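Long-range contact in coenzyme Q-binding protein COQ10 START domain-containing protein (Deinococcus radiodurans R1, PDB 3GGN), which is of uncharacterised function but, as a COQ10-type START domain with the polyketide cyclase/lipid transport fold, probably binds a hydrophobic ligand: residues A16-R24 and L66-I75. Numbering follows the deposited sequence.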
loop_
_atom_site.group_PDB
_atom_site.type_symbol
_atom_site.label_atom_id
_atom_site.label_comp_id
_atom_site.label_asym_id
_atom_site.label_seq_id
_atom_site.Cartn_x
_atom_site.Cartn_y
_atom_site.Cartn_z
ATOM N N ALA B 16 -20.071 4.513 -1.208
ATOM C CA ALA B 16 -19.993 3.057 -1.339
ATOM C C ALA B 16 -19.533 2.570 -2.712
ATOM O O ALA B 16 -18.649 1.714 -2.811
ATOM C CB ALA B 16 -21.353 2.426 -0.987
ATOM N N GLU B 17 -20.142 3.102 -3.766
ATOM C CA GLU B 17 -19.800 2.718 -5.136
ATOM C C GLU B 17 -18.299 2.810 -5.403
ATOM O O GLU B 17 -17.703 1.900 -5.984
ATOM C CB GLU B 17 -20.534 3.613 -6.146
ATOM C CG GLU B 17 -22.044 3.401 -6.241
ATOM C CD GLU B 17 -22.431 2.063 -6.861
ATOM O OE1 GLU B 17 -21.746 1.622 -7.811
ATOM O OE2 GLU B 17 -23.433 1.461 -6.411
ATOM N N GLN B 18 -17.696 3.914 -4.983
ATOM C CA GLN B 18 -16.272 4.122 -5.192
ATOM C C GLN B 18 -15.433 3.037 -4.530
ATOM O O GLN B 18 -14.553 2.456 -5.160
ATOM C CB GLN B 18 -15.857 5.484 -4.647
ATOM C CG GLN B 18 -14.401 5.825 -4.890
ATOM C CD GLN B 18 -14.006 7.137 -4.239
ATOM O OE1 GLN B 18 -14.733 8.133 -4.331
ATOM N NE2 GLN B 18 -12.847 7.150 -3.587
ATOM N N LEU B 19 -15.715 2.763 -3.259
ATOM C CA LEU B 19 -14.971 1.755 -2.503
ATOM C C LEU B 19 -15.183 0.369 -3.092
ATOM O O LEU B 19 -14.246 -0.434 -3.173
ATOM C CB LEU B 19 -15.419 1.769 -1.044
ATOM C CG LEU B 19 -15.247 3.134 -0.380
ATOM C CD1 LEU B 19 -15.932 3.109 0.973
ATOM C CD2 LEU B 19 -13.759 3.485 -0.245
ATOM N N TYR B 20 -16.422 0.091 -3.485
ATOM C CA TYR B 20 -16.769 -1.186 -4.093
ATOM C C TYR B 20 -15.950 -1.361 -5.367
ATOM O O TYR B 20 -15.473 -2.455 -5.663
ATOM C CB TYR B 20 -18.260 -1.217 -4.442
ATOM C CG TYR B 20 -18.626 -2.239 -5.500
ATOM C CD1 TYR B 20 -19.013 -3.538 -5.152
ATOM C CD2 TYR B 20 -18.566 -1.911 -6.852
ATOM C CE1 TYR B 20 -19.331 -4.484 -6.136
ATOM C CE2 TYR B 20 -18.876 -2.840 -7.830
ATOM C CZ TYR B 20 -19.260 -4.122 -7.472
ATOM O OH TYR B 20 -19.590 -5.026 -8.461
ATOM N N ALA B 21 -15.787 -0.266 -6.104
ATOM C CA ALA B 21 -15.045 -0.268 -7.367
ATOM C C ALA B 21 -13.616 -0.774 -7.224
ATOM O O ALA B 21 -13.119 -1.502 -8.089
ATOM C CB ALA B 21 -15.043 1.131 -7.964
ATOM N N VAL B 22 -12.950 -0.389 -6.142
ATOM C CA VAL B 22 -11.577 -0.831 -5.921
ATOM C C VAL B 22 -11.571 -2.333 -5.671
ATOM O O VAL B 22 -10.869 -3.081 -6.356
ATOM C CB VAL B 22 -10.931 -0.109 -4.707
ATOM C CG1 VAL B 22 -9.516 -0.629 -4.476
ATOM C CG2 VAL B 22 -10.904 1.401 -4.949
ATOM N N TRP B 23 -12.372 -2.777 -4.704
ATOM C CA TRP B 23 -12.448 -4.197 -4.365
ATOM C C TRP B 23 -12.872 -5.104 -5.518
ATOM O O TRP B 23 -12.399 -6.233 -5.620
ATOM C CB TRP B 23 -13.396 -4.415 -3.185
ATOM C CG TRP B 23 -12.822 -3.950 -1.893
ATOM C CD1 TRP B 23 -12.720 -2.664 -1.459
ATOM C CD2 TRP B 23 -12.191 -4.764 -0.900
ATOM N NE1 TRP B 23 -12.055 -2.621 -0.257
ATOM C CE2 TRP B 23 -11.720 -3.897 0.110
ATOM C CE3 TRP B 23 -11.972 -6.143 -0.769
ATOM C CZ2 TRP B 23 -11.040 -4.362 1.244
ATOM C CZ3 TRP B 23 -11.296 -6.608 0.356
ATOM C CH2 TRP B 23 -10.839 -5.716 1.349
ATOM N N ARG B 24 -13.758 -4.613 -6.381
ATOM C CA ARG B 24 -14.242 -5.406 -7.511
ATOM C C ARG B 24 -13.151 -5.709 -8.538
ATOM O O ARG B 24 -13.283 -6.647 -9.332
ATOM C CB ARG B 24 -15.429 -4.700 -8.195
ATOM C CG ARG B 24 -16.105 -5.536 -9.289
ATOM C CD ARG B 24 -16.712 -6.816 -8.708
ATOM N NE ARG B 24 -17.324 -7.700 -9.709
ATOM C CZ ARG B 24 -16.654 -8.457 -10.574
ATOM N NH1 ARG B 24 -15.325 -8.454 -10.589
ATOM N NH2 ARG B 24 -17.314 -9.251 -11.412
ATOM N N LEU B 66 -17.103 -16.060 -7.814
ATOM C CA LEU B 66 -17.853 -15.035 -7.103
ATOM C C LEU B 66 -19.219 -15.650 -6.820
ATOM O O LEU B 66 -19.830 -16.214 -7.718
ATOM C CB LEU B 66 -18.045 -13.790 -7.977
ATOM C CG LEU B 66 -16.815 -12.950 -8.324
ATOM C CD1 LEU B 66 -17.171 -11.914 -9.387
ATOM C CD2 LEU B 66 -16.300 -12.279 -7.068
ATOM N N THR B 67 -19.695 -15.557 -5.581
ATOM C CA THR B 67 -21.006 -16.105 -5.252
ATOM C C THR B 67 -22.028 -14.974 -5.133
ATOM O O THR B 67 -23.231 -15.215 -5.042
ATOM C CB THR B 67 -20.978 -16.883 -3.925
ATOM O OG1 THR B 67 -19.972 -17.899 -3.987
ATOM C CG2 THR B 67 -22.316 -17.556 -3.681
ATOM N N ALA B 68 -21.534 -13.742 -5.128
ATOM C CA ALA B 68 -22.394 -12.567 -5.019
ATOM C C ALA B 68 -21.619 -11.329 -5.436
ATOM O O ALA B 68 -20.487 -11.112 -5.000
ATOM C CB ALA B 68 -22.897 -12.401 -3.584
ATOM N N ASP B 69 -22.231 -10.532 -6.299
ATOM C CA ASP B 69 -21.621 -9.304 -6.767
ATOM C C ASP B 69 -22.725 -8.289 -6.986
ATOM O O ASP B 69 -23.321 -8.211 -8.069
ATOM C CB ASP B 69 -20.844 -9.541 -8.063
ATOM C CG ASP B 69 -20.243 -8.264 -8.618
ATOM O OD1 ASP B 69 -19.943 -7.347 -7.818
ATOM O OD2 ASP B 69 -20.064 -8.175 -9.851
ATOM N N GLU B 70 -23.015 -7.543 -5.926
ATOM C CA GLU B 70 -24.041 -6.514 -5.943
ATOM C C GLU B 70 -23.338 -5.171 -5.953
ATOM O O GLU B 70 -22.853 -4.703 -4.924
ATOM C CB GLU B 70 -24.932 -6.650 -4.710
ATOM C CG GLU B 70 -25.856 -7.854 -4.779
ATOM C CD GLU B 70 -26.373 -8.280 -3.420
ATOM O OE1 GLU B 70 -26.768 -7.399 -2.623
ATOM O OE2 GLU B 70 -26.392 -9.503 -3.154
ATOM N N PRO B 71 -23.275 -4.532 -7.130
ATOM C CA PRO B 71 -22.615 -3.233 -7.280
ATOM C C PRO B 71 -22.814 -2.293 -6.102
ATOM O O PRO B 71 -23.941 -2.014 -5.694
ATOM C CB PRO B 71 -23.213 -2.691 -8.569
ATOM C CG PRO B 71 -23.392 -3.936 -9.383
ATOM C CD PRO B 71 -23.977 -4.908 -8.371
ATOM N N GLY B 72 -21.696 -1.828 -5.554
ATOM C CA GLY B 72 -21.726 -0.897 -4.440
ATOM C C GLY B 72 -22.288 -1.416 -3.135
ATOM O O GLY B 72 -22.477 -0.637 -2.203
ATOM N N LYS B 73 -22.546 -2.719 -3.047
ATOM C CA LYS B 73 -23.112 -3.297 -1.824
ATOM C C LYS B 73 -22.345 -4.470 -1.236
ATOM O O LYS B 73 -22.057 -4.501 -0.037
ATOM C CB LYS B 73 -24.550 -3.768 -2.062
ATOM C CG LYS B 73 -25.618 -2.691 -2.082
ATOM C CD LYS B 73 -26.996 -3.353 -2.183
ATOM C CE LYS B 73 -28.141 -2.366 -2.000
ATOM N NZ LYS B 73 -28.257 -1.401 -3.127
ATOM N N ARG B 74 -22.037 -5.450 -2.073
ATOM C CA ARG B 74 -21.345 -6.628 -1.584
ATOM C C ARG B 74 -20.679 -7.462 -2.656
ATOM O O ARG B 74 -21.120 -7.503 -3.802
ATOM C CB ARG B 74 -22.324 -7.517 -0.830
ATOM C CG ARG B 74 -23.461 -8.003 -1.694
ATOM C CD ARG B 74 -23.811 -9.445 -1.381
ATOM N NE ARG B 74 -24.239 -9.622 0.001
ATOM C CZ ARG B 74 -24.502 -10.803 0.544
ATOM N NH1 ARG B 74 -24.382 -11.911 -0.184
ATOM N NH2 ARG B 74 -24.870 -10.881 1.813
ATOM N N ILE B 75 -19.616 -8.146 -2.249
ATOM C CA ILE B 75 -18.871 -9.035 -3.122
ATOM C C ILE B 75 -18.540 -10.244 -2.255
ATOM O O ILE B 75 -18.035 -10.088 -1.148
ATOM C CB ILE B 75 -17.554 -8.400 -3.597
ATOM C CG1 ILE B 75 -17.823 -7.029 -4.236
ATOM C CG2 ILE B 75 -16.874 -9.341 -4.588
ATOM C CD1 ILE B 75 -16.566 -6.307 -4.709
#
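The Tyr20 ring lies between the 70-74 turn and its own helix: Pro71 CA and Gly72 N sit over one face, Arg24 CB over the other, and Asp69 OD1 lies in the ring plane at the edge that carries the hydroxyl. Pro71 CA makes a CH-pi contact 3.8 Å from the ring centroid, while the Gly72 backbone N comes within 3.1 Å of Tyr20 CG. With CG anti to the backbone N (chi1 159°), the ring reaches out from helix 16-24 along the turn, toward Asp69. Tyr20 OH donates a hydrogen bond to Asp69 OD1, modelled as very short and of doubtful exact length, ring and carboxylate being nearly coplanar. The other carboxylate oxygen, Asp69 OD2, accepts a nearly straight hydrogen bond from Arg24 NE at 2.8 Å as part of a salt bridge; OD2 lies in the guanidinium plane, whereas NE approaches from above the carboxylate plane, the two planes 68° apart, and NH2 adds a weak bond. Leu66 CD1 covers one guanidinium face, 3.3 Å from Arg24 NH2. In this helix-grip fold of the Bet v 1-like clan, the contact ties the short helix after the first strand to the hairpin joining strands 59-70 and 74-79, which has a classic beta bulge at Lys73 and Arg74 opposite Glu70. A leucine in place of Tyr20 would probably leave Asp69 OD1 without its hydroxyl partner and open a gap against Pro71 and Gly72. On the buried side, Ile75 CG1 approaches Tyr20 CE1 at 3.5 Å, and its CD1 packs on CB of Trp23, whose indole turns away to meet Phe93 and Phe140 edge-to-face. At the helix start, Ala16 CB rests 3.5 Å from Gly72 O.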